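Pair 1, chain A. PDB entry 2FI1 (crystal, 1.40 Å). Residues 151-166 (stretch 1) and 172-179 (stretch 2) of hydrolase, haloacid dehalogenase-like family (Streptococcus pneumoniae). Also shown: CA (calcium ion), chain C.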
# COMPACT_ATOMS: atom_id res chain seq x y z
N GLN A 151 -5.72 1.73 -22.80
CA GLN A 151 -6.90 2.38 -23.37
C GLN A 151 -8.04 2.41 -22.35
O GLN A 151 -9.15 1.93 -22.57
CB GLN A 151 -7.26 1.71 -24.69
CG GLN A 151 -6.22 2.04 -25.75
CD GLN A 151 -6.41 1.27 -27.03
OE1 GLN A 151 -6.18 0.07 -27.08
NE2 GLN A 151 -6.82 1.98 -28.08
N ILE A 152 -7.73 3.02 -21.21
CA ILE A 152 -8.62 3.07 -20.07
C ILE A 152 -9.64 4.19 -20.23
O ILE A 152 -9.27 5.38 -20.22
CB ILE A 152 -7.80 3.28 -18.75
CG1 ILE A 152 -6.82 2.12 -18.54
CG2 ILE A 152 -8.74 3.42 -17.56
CD1 ILE A 152 -5.94 2.25 -17.31
N SER A 153 -10.91 3.83 -20.36
CA SER A 153 -12.02 4.79 -20.44
C SER A 153 -12.87 4.88 -19.18
O SER A 153 -13.61 5.85 -19.00
CB SER A 153 -12.94 4.40 -21.59
OG SER A 153 -13.43 3.08 -21.39
N SER A 154 -12.79 3.87 -18.32
CA SER A 154 -13.58 3.81 -17.10
C SER A 154 -12.67 3.32 -15.99
O SER A 154 -12.66 2.12 -15.67
CB SER A 154 -14.77 2.87 -17.28
OG SER A 154 -15.53 2.79 -16.10
N GLY A 155 -11.91 4.24 -15.42
CA GLY A 155 -10.87 3.88 -14.46
C GLY A 155 -11.05 4.55 -13.11
O GLY A 155 -11.49 5.70 -13.02
N LEU A 156 -10.70 3.82 -12.06
CA LEU A 156 -10.69 4.33 -10.70
C LEU A 156 -9.29 4.17 -10.11
O LEU A 156 -8.70 3.09 -10.17
CB LEU A 156 -11.70 3.57 -9.84
CG LEU A 156 -11.84 4.03 -8.38
CD1 LEU A 156 -12.38 5.45 -8.28
CD2 LEU A 156 -12.70 3.07 -7.59
N VAL A 157 -8.76 5.26 -9.56
CA VAL A 157 -7.46 5.27 -8.90
C VAL A 157 -7.71 5.21 -7.40
O VAL A 157 -8.39 6.08 -6.85
CB VAL A 157 -6.68 6.54 -9.26
CG1 VAL A 157 -5.39 6.65 -8.48
CG2 VAL A 157 -6.40 6.56 -10.75
N ILE A 158 -7.16 4.20 -6.73
CA ILE A 158 -7.39 3.99 -5.31
C ILE A 158 -6.06 4.11 -4.56
O ILE A 158 -5.11 3.39 -4.85
CB ILE A 158 -7.99 2.60 -5.02
CG1 ILE A 158 -9.24 2.35 -5.87
CG2 ILE A 158 -8.31 2.47 -3.55
CD1 ILE A 158 -8.98 1.56 -7.12
N GLY A 159 -5.99 5.02 -3.59
CA GLY A 159 -4.79 5.15 -2.78
C GLY A 159 -5.11 5.83 -1.48
O GLY A 159 -6.16 6.44 -1.32
N ASP A 160 -4.19 5.73 -0.52
CA ASP A 160 -4.45 6.25 0.81
C ASP A 160 -3.94 7.67 1.04
O ASP A 160 -4.23 8.25 2.09
CB ASP A 160 -3.89 5.31 1.90
CG ASP A 160 -2.37 5.23 1.90
OD1 ASP A 160 -1.76 5.25 0.81
OD2 ASP A 160 -1.78 5.12 3.00
N ARG A 161 -3.19 8.22 0.10
CA ARG A 161 -2.55 9.52 0.30
C ARG A 161 -3.00 10.58 -0.69
O ARG A 161 -3.39 10.28 -1.82
CB ARG A 161 -1.03 9.38 0.20
CG ARG A 161 -0.39 8.69 1.36
CD ARG A 161 1.11 8.61 1.17
NE ARG A 161 1.72 9.93 0.99
CZ ARG A 161 2.97 10.13 0.58
NH1 ARG A 161 3.76 9.10 0.31
NH2 ARG A 161 3.43 11.36 0.44
N PRO A 162 -2.94 11.86 -0.28
CA PRO A 162 -3.19 12.94 -1.22
C PRO A 162 -2.50 12.81 -2.57
O PRO A 162 -3.12 13.10 -3.59
CB PRO A 162 -2.71 14.17 -0.46
CG PRO A 162 -3.01 13.84 0.95
CD PRO A 162 -2.70 12.37 1.09
N ILE A 163 -1.24 12.39 -2.60
CA ILE A 163 -0.53 12.32 -3.88
C ILE A 163 -1.15 11.31 -4.85
O ILE A 163 -1.03 11.45 -6.07
CB ILE A 163 0.99 12.04 -3.74
CG1 ILE A 163 1.26 10.71 -3.04
CG2 ILE A 163 1.66 13.22 -3.03
CD1 ILE A 163 2.72 10.29 -3.09
N ASP A 164 -1.82 10.29 -4.30
CA ASP A 164 -2.49 9.29 -5.13
C ASP A 164 -3.70 9.90 -5.82
O ASP A 164 -3.93 9.71 -7.01
CB ASP A 164 -2.91 8.10 -4.28
CG ASP A 164 -1.75 7.48 -3.54
OD1 ASP A 164 -0.62 7.40 -4.11
OD2 ASP A 164 -1.94 7.11 -2.37
N ILE A 165 -4.46 10.66 -5.03
CA ILE A 165 -5.63 11.37 -5.53
C ILE A 165 -5.21 12.40 -6.57
O ILE A 165 -5.83 12.52 -7.63
CB ILE A 165 -6.39 12.08 -4.37
CG1 ILE A 165 -6.79 11.11 -3.25
CG2 ILE A 165 -7.59 12.86 -4.90
CD1 ILE A 165 -7.48 9.88 -3.70
N GLU A 166 -4.16 13.15 -6.26
CA GLU A 166 -3.69 14.20 -7.17
C GLU A 166 -3.21 13.61 -8.49
O GLU A 166 -3.49 14.16 -9.55
CB GLU A 166 -2.60 15.03 -6.50
CG GLU A 166 -3.17 15.88 -5.36
CD GLU A 166 -2.14 16.34 -4.34
OE1 GLU A 166 -0.98 15.91 -4.39
OE2 GLU A 166 -2.54 17.14 -3.45
N GLY A 172 -6.93 12.44 -15.38
CA GLY A 172 -8.31 12.42 -15.85
C GLY A 172 -9.15 11.26 -15.36
O GLY A 172 -10.18 10.94 -15.96
N LEU A 173 -8.74 10.63 -14.26
CA LEU A 173 -9.43 9.45 -13.75
C LEU A 173 -10.15 9.79 -12.45
O LEU A 173 -9.73 10.66 -11.70
CB LEU A 173 -8.42 8.32 -13.51
CG LEU A 173 -7.61 7.91 -14.74
CD1 LEU A 173 -6.42 7.05 -14.35
CD2 LEU A 173 -8.51 7.20 -15.73
N ASP A 174 -11.23 9.06 -12.18
CA ASP A 174 -11.88 9.16 -10.88
C ASP A 174 -10.95 8.58 -9.82
O ASP A 174 -10.08 7.75 -10.11
CB ASP A 174 -13.21 8.42 -10.88
CG ASP A 174 -14.31 9.18 -11.61
OD1 ASP A 174 -14.05 10.27 -12.17
OD2 ASP A 174 -15.45 8.67 -11.61
N THR A 175 -11.16 9.01 -8.59
CA THR A 175 -10.32 8.60 -7.48
C THR A 175 -11.12 8.15 -6.26
O THR A 175 -12.29 8.52 -6.08
CB THR A 175 -9.36 9.74 -7.06
OG1 THR A 175 -10.11 10.84 -6.54
CG2 THR A 175 -8.51 10.20 -8.23
N HIS A 176 -10.47 7.36 -5.41
CA HIS A 176 -11.01 6.98 -4.13
C HIS A 176 -9.90 7.06 -3.09
O HIS A 176 -8.86 6.44 -3.23
CB HIS A 176 -11.57 5.56 -4.17
CG HIS A 176 -12.13 5.10 -2.86
ND1 HIS A 176 -13.39 5.46 -2.44
CD2 HIS A 176 -11.59 4.36 -1.86
CE1 HIS A 176 -13.61 4.94 -1.24
NE2 HIS A 176 -12.54 4.27 -0.87
N LEU A 177 -10.13 7.86 -2.05
CA LEU A 177 -9.21 7.98 -0.94
C LEU A 177 -9.49 6.84 0.02
O LEU A 177 -10.47 6.86 0.77
CB LEU A 177 -9.39 9.34 -0.26
CG LEU A 177 -8.48 9.66 0.92
CD1 LEU A 177 -7.05 9.75 0.47
CD2 LEU A 177 -8.94 10.97 1.56
N PHE A 178 -8.63 5.83 -0.03
CA PHE A 178 -8.87 4.59 0.69
C PHE A 178 -8.79 4.75 2.19
O PHE A 178 -7.80 5.28 2.71
CB PHE A 178 -7.83 3.56 0.26
CG PHE A 178 -7.99 2.23 0.94
CD1 PHE A 178 -8.90 1.31 0.44
CD2 PHE A 178 -7.27 1.92 2.08
CE1 PHE A 178 -9.06 0.09 1.06
CE2 PHE A 178 -7.44 0.70 2.70
CZ PHE A 178 -8.32 -0.20 2.19
N THR A 179 -9.82 4.26 2.88
CA THR A 179 -9.79 4.14 4.33
C THR A 179 -10.02 2.70 4.81
O THR A 179 -9.41 2.28 5.78
CB THR A 179 -10.80 5.08 4.99
OG1 THR A 179 -12.10 4.88 4.44
CG2 THR A 179 -10.40 6.54 4.77
CA CA C . 0.18 4.27 -0.13
O HOH W 1 -12.71 7.77 -14.12
O HOH W 2 -6.41 7.46 3.65
O HOH W 3 0.84 4.87 2.09
O HOH W 4 0.39 6.34 -1.29
O HOH W 5 2.39 3.75 -0.63

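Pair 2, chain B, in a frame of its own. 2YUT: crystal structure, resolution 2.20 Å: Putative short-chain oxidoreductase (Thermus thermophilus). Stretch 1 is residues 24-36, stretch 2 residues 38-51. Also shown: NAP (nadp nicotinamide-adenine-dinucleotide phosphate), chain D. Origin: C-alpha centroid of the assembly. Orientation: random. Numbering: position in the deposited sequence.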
# COMPACT_ATOMS: atom_id res chain seq x y z
N ASP B 24 29.86 -12.16 -7.14
CA ASP B 24 30.40 -11.24 -6.13
C ASP B 24 29.14 -10.95 -5.33
O ASP B 24 28.38 -10.02 -5.62
CB ASP B 24 30.91 -9.96 -6.79
CG ASP B 24 31.29 -8.88 -5.78
OD1 ASP B 24 31.54 -7.73 -6.20
OD2 ASP B 24 31.34 -9.17 -4.56
N LEU B 25 28.91 -11.79 -4.32
CA LEU B 25 27.70 -11.74 -3.52
C LEU B 25 27.73 -10.99 -2.18
O LEU B 25 28.65 -11.15 -1.38
CB LEU B 25 27.25 -13.18 -3.29
CG LEU B 25 25.82 -13.55 -2.90
CD1 LEU B 25 24.84 -13.03 -3.93
CD2 LEU B 25 25.73 -15.08 -2.80
N LEU B 26 26.71 -10.17 -1.96
CA LEU B 26 26.56 -9.44 -0.70
C LEU B 26 25.22 -9.88 -0.12
O LEU B 26 24.21 -9.87 -0.82
CB LEU B 26 26.57 -7.92 -0.92
CG LEU B 26 27.88 -7.34 -1.44
CD1 LEU B 26 27.90 -7.43 -2.96
CD2 LEU B 26 28.01 -5.89 -1.00
N LEU B 27 25.23 -10.28 1.14
CA LEU B 27 24.01 -10.75 1.80
C LEU B 27 23.64 -9.86 2.98
O LEU B 27 24.50 -9.48 3.77
CB LEU B 27 24.21 -12.19 2.28
CG LEU B 27 24.72 -13.23 1.26
CD1 LEU B 27 24.85 -14.59 1.92
CD2 LEU B 27 23.76 -13.31 0.08
N SER B 28 22.36 -9.53 3.10
CA SER B 28 21.88 -8.71 4.21
C SER B 28 20.63 -9.30 4.85
O SER B 28 19.80 -9.93 4.18
CB SER B 28 21.60 -7.29 3.73
OG SER B 28 21.35 -6.44 4.84
N GLY B 29 20.51 -9.10 6.16
CA GLY B 29 19.37 -9.60 6.92
C GLY B 29 19.43 -9.02 8.33
O GLY B 29 20.36 -8.28 8.64
N ARG B 30 18.46 -9.35 9.18
CA ARG B 30 18.47 -8.83 10.55
C ARG B 30 19.18 -9.76 11.53
O ARG B 30 19.90 -9.31 12.43
CB ARG B 30 17.04 -8.56 11.04
CG ARG B 30 16.34 -7.41 10.34
CD ARG B 30 14.98 -7.10 10.95
NE ARG B 30 14.09 -8.26 10.92
CZ ARG B 30 12.83 -8.24 11.34
NH1 ARG B 30 12.29 -7.12 11.81
NH2 ARG B 30 12.10 -9.35 11.28
N ARG B 31 18.99 -11.06 11.37
CA ARG B 31 19.64 -12.03 12.25
C ARG B 31 21.12 -12.17 11.85
O ARG B 31 21.47 -12.97 10.97
CB ARG B 31 18.92 -13.37 12.16
CG ARG B 31 17.63 -13.44 12.98
CD ARG B 31 16.43 -13.77 12.12
NE ARG B 31 16.73 -14.87 11.19
CZ ARG B 31 17.14 -16.07 11.57
NH1 ARG B 31 17.30 -16.35 12.86
NH2 ARG B 31 17.40 -17.00 10.66
N ALA B 32 21.97 -11.40 12.52
CA ALA B 32 23.41 -11.38 12.24
C ALA B 32 24.10 -12.73 12.27
O ALA B 32 24.91 -13.05 11.39
CB ALA B 32 24.10 -10.41 13.20
N GLY B 33 23.81 -13.53 13.30
CA GLY B 33 24.43 -14.84 13.41
C GLY B 33 24.14 -15.70 12.20
O GLY B 33 25.06 -16.19 11.53
N ALA B 34 22.86 -15.89 11.89
CA ALA B 34 22.47 -16.71 10.76
C ALA B 34 23.07 -16.14 9.47
O ALA B 34 23.52 -16.89 8.60
CB ALA B 34 20.95 -16.77 10.65
N LEU B 35 23.07 -14.81 9.36
CA LEU B 35 23.60 -14.14 8.18
C LEU B 35 25.08 -14.43 7.96
O LEU B 35 25.49 -14.78 6.85
CB LEU B 35 23.40 -12.63 8.29
CG LEU B 35 23.91 -11.81 7.10
CD1 LEU B 35 23.03 -12.08 5.89
CD2 LEU B 35 23.89 -10.32 7.43
N ALA B 36 25.88 -14.27 9.01
CA ALA B 36 27.32 -14.50 8.92
C ALA B 36 27.70 -15.92 8.50
O ALA B 36 28.64 -16.11 7.74
CB ALA B 36 28.00 -14.16 10.25
N LEU B 38 25.78 -18.10 6.72
CA LEU B 38 25.38 -18.34 5.33
C LEU B 38 26.39 -17.66 4.42
O LEU B 38 26.87 -18.25 3.44
CB LEU B 38 23.99 -17.76 5.06
CG LEU B 38 23.51 -17.81 3.60
CD1 LEU B 38 23.44 -19.26 3.13
CD2 LEU B 38 22.14 -17.16 3.47
N ALA B 39 26.73 -16.41 4.74
CA ALA B 39 27.69 -15.66 3.94
C ALA B 39 29.01 -16.43 3.85
O ALA B 39 29.60 -16.54 2.77
CB ALA B 39 27.92 -14.28 4.54
N ARG B 40 29.46 -16.97 4.97
CA ARG B 40 30.71 -17.73 5.02
C ARG B 40 30.58 -18.99 4.17
O ARG B 40 31.49 -19.33 3.40
CB ARG B 40 31.04 -18.12 6.46
CG ARG B 40 32.31 -18.95 6.60
CD ARG B 40 32.44 -19.51 8.00
NE ARG B 40 33.58 -20.42 8.13
CZ ARG B 40 33.80 -21.19 9.19
NH1 ARG B 40 34.87 -21.98 9.22
NH2 ARG B 40 32.95 -21.19 10.21
N GLU B 41 29.46 -19.68 4.31
CA GLU B 41 29.20 -20.90 3.55
C GLU B 41 29.27 -20.67 2.05
O GLU B 41 29.80 -21.50 1.32
CB GLU B 41 27.81 -21.45 3.91
CG GLU B 41 27.41 -22.69 3.11
CD GLU B 41 25.92 -22.95 3.16
OE1 GLU B 41 25.34 -22.84 4.27
OE2 GLU B 41 25.32 -23.26 2.11
N VAL B 42 28.73 -19.55 1.58
CA VAL B 42 28.74 -19.27 0.15
C VAL B 42 29.81 -18.29 -0.31
O VAL B 42 29.81 -17.88 -1.47
CB VAL B 42 27.36 -18.76 -0.32
CG1 VAL B 42 26.31 -19.81 -0.01
CG2 VAL B 42 27.01 -17.45 0.37
N GLY B 43 30.72 -17.92 0.58
CA GLY B 43 31.78 -17.00 0.21
C GLY B 43 31.32 -15.59 -0.09
O GLY B 43 31.92 -14.89 -0.92
N ALA B 44 30.25 -15.15 0.57
CA ALA B 44 29.72 -13.81 0.36
C ALA B 44 30.10 -12.86 1.50
O ALA B 44 30.72 -13.25 2.49
CB ALA B 44 28.20 -13.87 0.23
N ARG B 45 29.71 -11.60 1.34
CA ARG B 45 29.96 -10.60 2.37
C ARG B 45 28.68 -10.43 3.18
O ARG B 45 27.60 -10.32 2.60
CB ARG B 45 30.37 -9.28 1.73
CG ARG B 45 31.84 -9.22 1.37
CD ARG B 45 32.16 -7.90 0.73
NE ARG B 45 31.74 -7.86 -0.66
CZ ARG B 45 31.60 -6.74 -1.36
NH1 ARG B 45 31.85 -5.58 -0.77
NH2 ARG B 45 31.24 -6.79 -2.63
N ALA B 46 28.80 -10.42 4.50
CA ALA B 46 27.64 -10.26 5.39
C ALA B 46 27.54 -8.83 5.90
O ALA B 46 28.45 -8.32 6.55
CB ALA B 46 27.75 -11.23 6.58
N LEU B 47 26.41 -8.19 5.60
CA LEU B 47 26.16 -6.82 6.02
C LEU B 47 24.76 -6.74 6.63
O LEU B 47 23.80 -6.40 5.95
CB LEU B 47 26.27 -5.87 4.82
CG LEU B 47 27.65 -5.67 4.19
CD1 LEU B 47 27.53 -4.87 2.89
CD2 LEU B 47 28.56 -4.95 5.18
N PRO B 48 24.64 -7.07 7.93
CA PRO B 48 23.35 -7.04 8.63
C PRO B 48 22.75 -5.65 8.75
O PRO B 48 23.47 -4.66 8.84
CB PRO B 48 23.68 -7.65 9.99
CG PRO B 48 25.09 -7.20 10.21
CD PRO B 48 25.73 -7.44 8.86
N ALA B 49 21.42 -5.57 8.74
CA ALA B 49 20.74 -4.28 8.86
C ALA B 49 19.22 -4.40 8.98
O ALA B 49 18.63 -5.42 8.65
CB ALA B 49 21.08 -3.41 7.66
N ASP B 50 18.61 -3.33 9.50
CA ASP B 50 17.15 -3.26 9.61
C ASP B 50 16.80 -2.30 8.49
O ASP B 50 16.95 -1.09 8.63
CB ASP B 50 16.74 -2.65 10.95
CG ASP B 50 15.23 -2.46 11.07
OD1 ASP B 50 14.52 -2.56 10.04
OD2 ASP B 50 14.75 -2.21 12.19
N LEU B 51 16.32 -2.83 7.36
CA LEU B 51 16.01 -1.99 6.21
C LEU B 51 14.81 -1.07 6.36
O LEU B 51 14.51 -0.28 5.46
CB LEU B 51 15.88 -2.88 4.96
CG LEU B 51 17.17 -3.66 4.66
CD1 LEU B 51 17.00 -4.54 3.44
CD2 LEU B 51 18.32 -2.68 4.44
PA NAP D . 10.94 -15.37 5.33
O1A NAP D . 10.15 -15.04 6.69
O2A NAP D . 11.48 -16.75 5.30
O5B NAP D . 12.11 -14.26 5.24
C5B NAP D . 11.81 -12.88 5.41
C4B NAP D . 13.09 -12.04 5.30
O4B NAP D . 12.73 -10.66 5.46
C3B NAP D . 14.06 -12.40 6.43
O3B NAP D . 15.40 -12.43 5.92
C2B NAP D . 13.89 -11.22 7.38
O2B NAP D . 15.12 -10.99 8.08
C1B NAP D . 13.72 -10.11 6.34
N9A NAP D . 13.23 -8.87 6.99
C8A NAP D . 12.05 -8.72 7.58
N7A NAP D . 11.95 -7.49 8.08
C5A NAP D . 13.09 -6.85 7.80
C6A NAP D . 13.57 -5.58 8.08
N6A NAP D . 12.83 -4.71 8.76
N1A NAP D . 14.80 -5.25 7.66
C2A NAP D . 15.55 -6.12 7.00
N3A NAP D . 15.12 -7.34 6.72
C4A NAP D . 13.90 -7.73 7.11
O3 NAP D . 9.90 -15.04 4.15
PN NAP D . 10.08 -15.59 2.65
O1N NAP D . 9.12 -16.71 2.43
O2N NAP D . 11.51 -15.82 2.35
O5D NAP D . 9.56 -14.36 1.75
C5D NAP D . 10.47 -13.57 0.99
C4D NAP D . 9.73 -12.56 0.10
O4D NAP D . 8.85 -13.32 -0.75
C3D NAP D . 8.83 -11.66 0.95
O3D NAP D . 8.58 -10.41 0.28
C2D NAP D . 7.55 -12.48 1.00
O2D NAP D . 6.41 -11.66 1.28
C1D NAP D . 7.50 -12.92 -0.46
N1N NAP D . 6.52 -13.99 -0.72
C2N NAP D . 6.56 -15.18 0.03
C3N NAP D . 5.64 -16.18 -0.22
C7N NAP D . 5.69 -17.48 0.59
O7N NAP D . 4.78 -18.31 0.52
N7N NAP D . 6.76 -17.62 1.36
C4N NAP D . 4.67 -16.01 -1.20
C5N NAP D . 4.62 -14.84 -1.95
C6N NAP D . 5.54 -13.83 -1.71
P2B NAP D . 15.43 -11.68 9.50
O1X NAP D . 14.86 -13.18 9.45
O2X NAP D . 17.04 -11.81 9.55
O3X NAP D . 14.89 -10.91 10.64
O HOH W 6 31.22 -10.21 -2.10
O HOH W 7 31.00 -13.54 -3.40
O HOH W 8 18.89 -6.38 5.93

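A parallel β-α-β unit fixes the path of its backbone far more strictly than the side chains that fill it, and two structures illustrate the point. In pair 1, from a haloacid dehalogenase-like hydrolase, and pair 2, from a putative short-chain oxidoreductase, a strand leads through a loop into a helix, and the chain returns as a neighbouring strand parallel to the first. The central 14 residues superpose with an RMSD of 0.8 Å.

The common element is a ladder of backbone hydrogen bonds. In pair 1, Val157(A) N donates to Asp174(A) O (2.9 Å), and Val157(A) O accepts from His176(A) N (2.8 Å). The matching residue of pair 2, Leu27(B), does the same: its N reaches Arg45(B) O at 2.8 Å and its O receives Leu47(B) N at 2.9 Å. The N and O of one residue bond to two residues, those on either side of the partner opposite it (Thr175(A) in pair 1, Ala46(B) in pair 2), as parallel pairing requires. Further along, Gly159(A) and Gly29(B) coincide, and each carbonyl O accepts a bond at 2.9 Å, from Phe178(A) N and Ala49(B) N respectively. The lower rung differs. Arg45(B) N lies 3.0 Å from Leu25(B) O in a good hydrogen bond, whereas Asp174(A) N to Gly155(A) O is weak at 3.5 Å; there water 1 bridges the same two atoms, 2.6 Å from Gly155(A) O and 2.8 Å from Asp174(A) N. Before this rung, Gly172(A) and Gly43(B) each leave the helix with positive phi in a Schellman motif.

The packing problem is solved with different allocations of bulk. At one matched position pair 1 has Gly155(A) facing the large Leu173(A), whose CD1 meets Val157(A) CG2 at 3.6 Å. Pair 2 reverses the sizes: Leu25(B) CB packs on the small Ala44(B) CB at 3.7 Å, and the longer Leu27(B) brings its CG to the same Ala44(B) CB at 3.7 Å. Leu27(B) also extends CD1 to 4.0 Å from Ala39(B) CB on the helix.

Where the second strand meets the helix, Ile165(A) covers Thr175(A) and Leu177(A), its CG1 lying 4.0 Å from Leu177(A) CD1. Thr175(A) and Leu177(A) match Ala46(B) and Pro48(B), and Leu35(B) covers these, with CG 3.9 Å from Ala46(B) CB and CD2 3.7 Å from Pro48(B) CD. Leu35(B) superposes on Asp164(A), not on Ile165(A), so a similar apolar cover is supplied from a different position.

Other matched positions differ in chemistry. Ile158(A) CG2 packs 4.0 Å from Phe178(A) CB, while its counterpart Ser28(B) instead donates through OG to Leu47(B) O at 2.7 Å. Pair 2 adds a salt bridge between Asp24(B) OD2 and Arg45(B) NH2 (3.1 Å), with Leu26(B) lying over one face of the guanidinium.

After the first strand the scaffold serves different ligands: Asp160(A) OD1 binds calcium at 2.4 Å, whereas the matching Arg30(B) directs NE to NAP O3X at 2.8 Å.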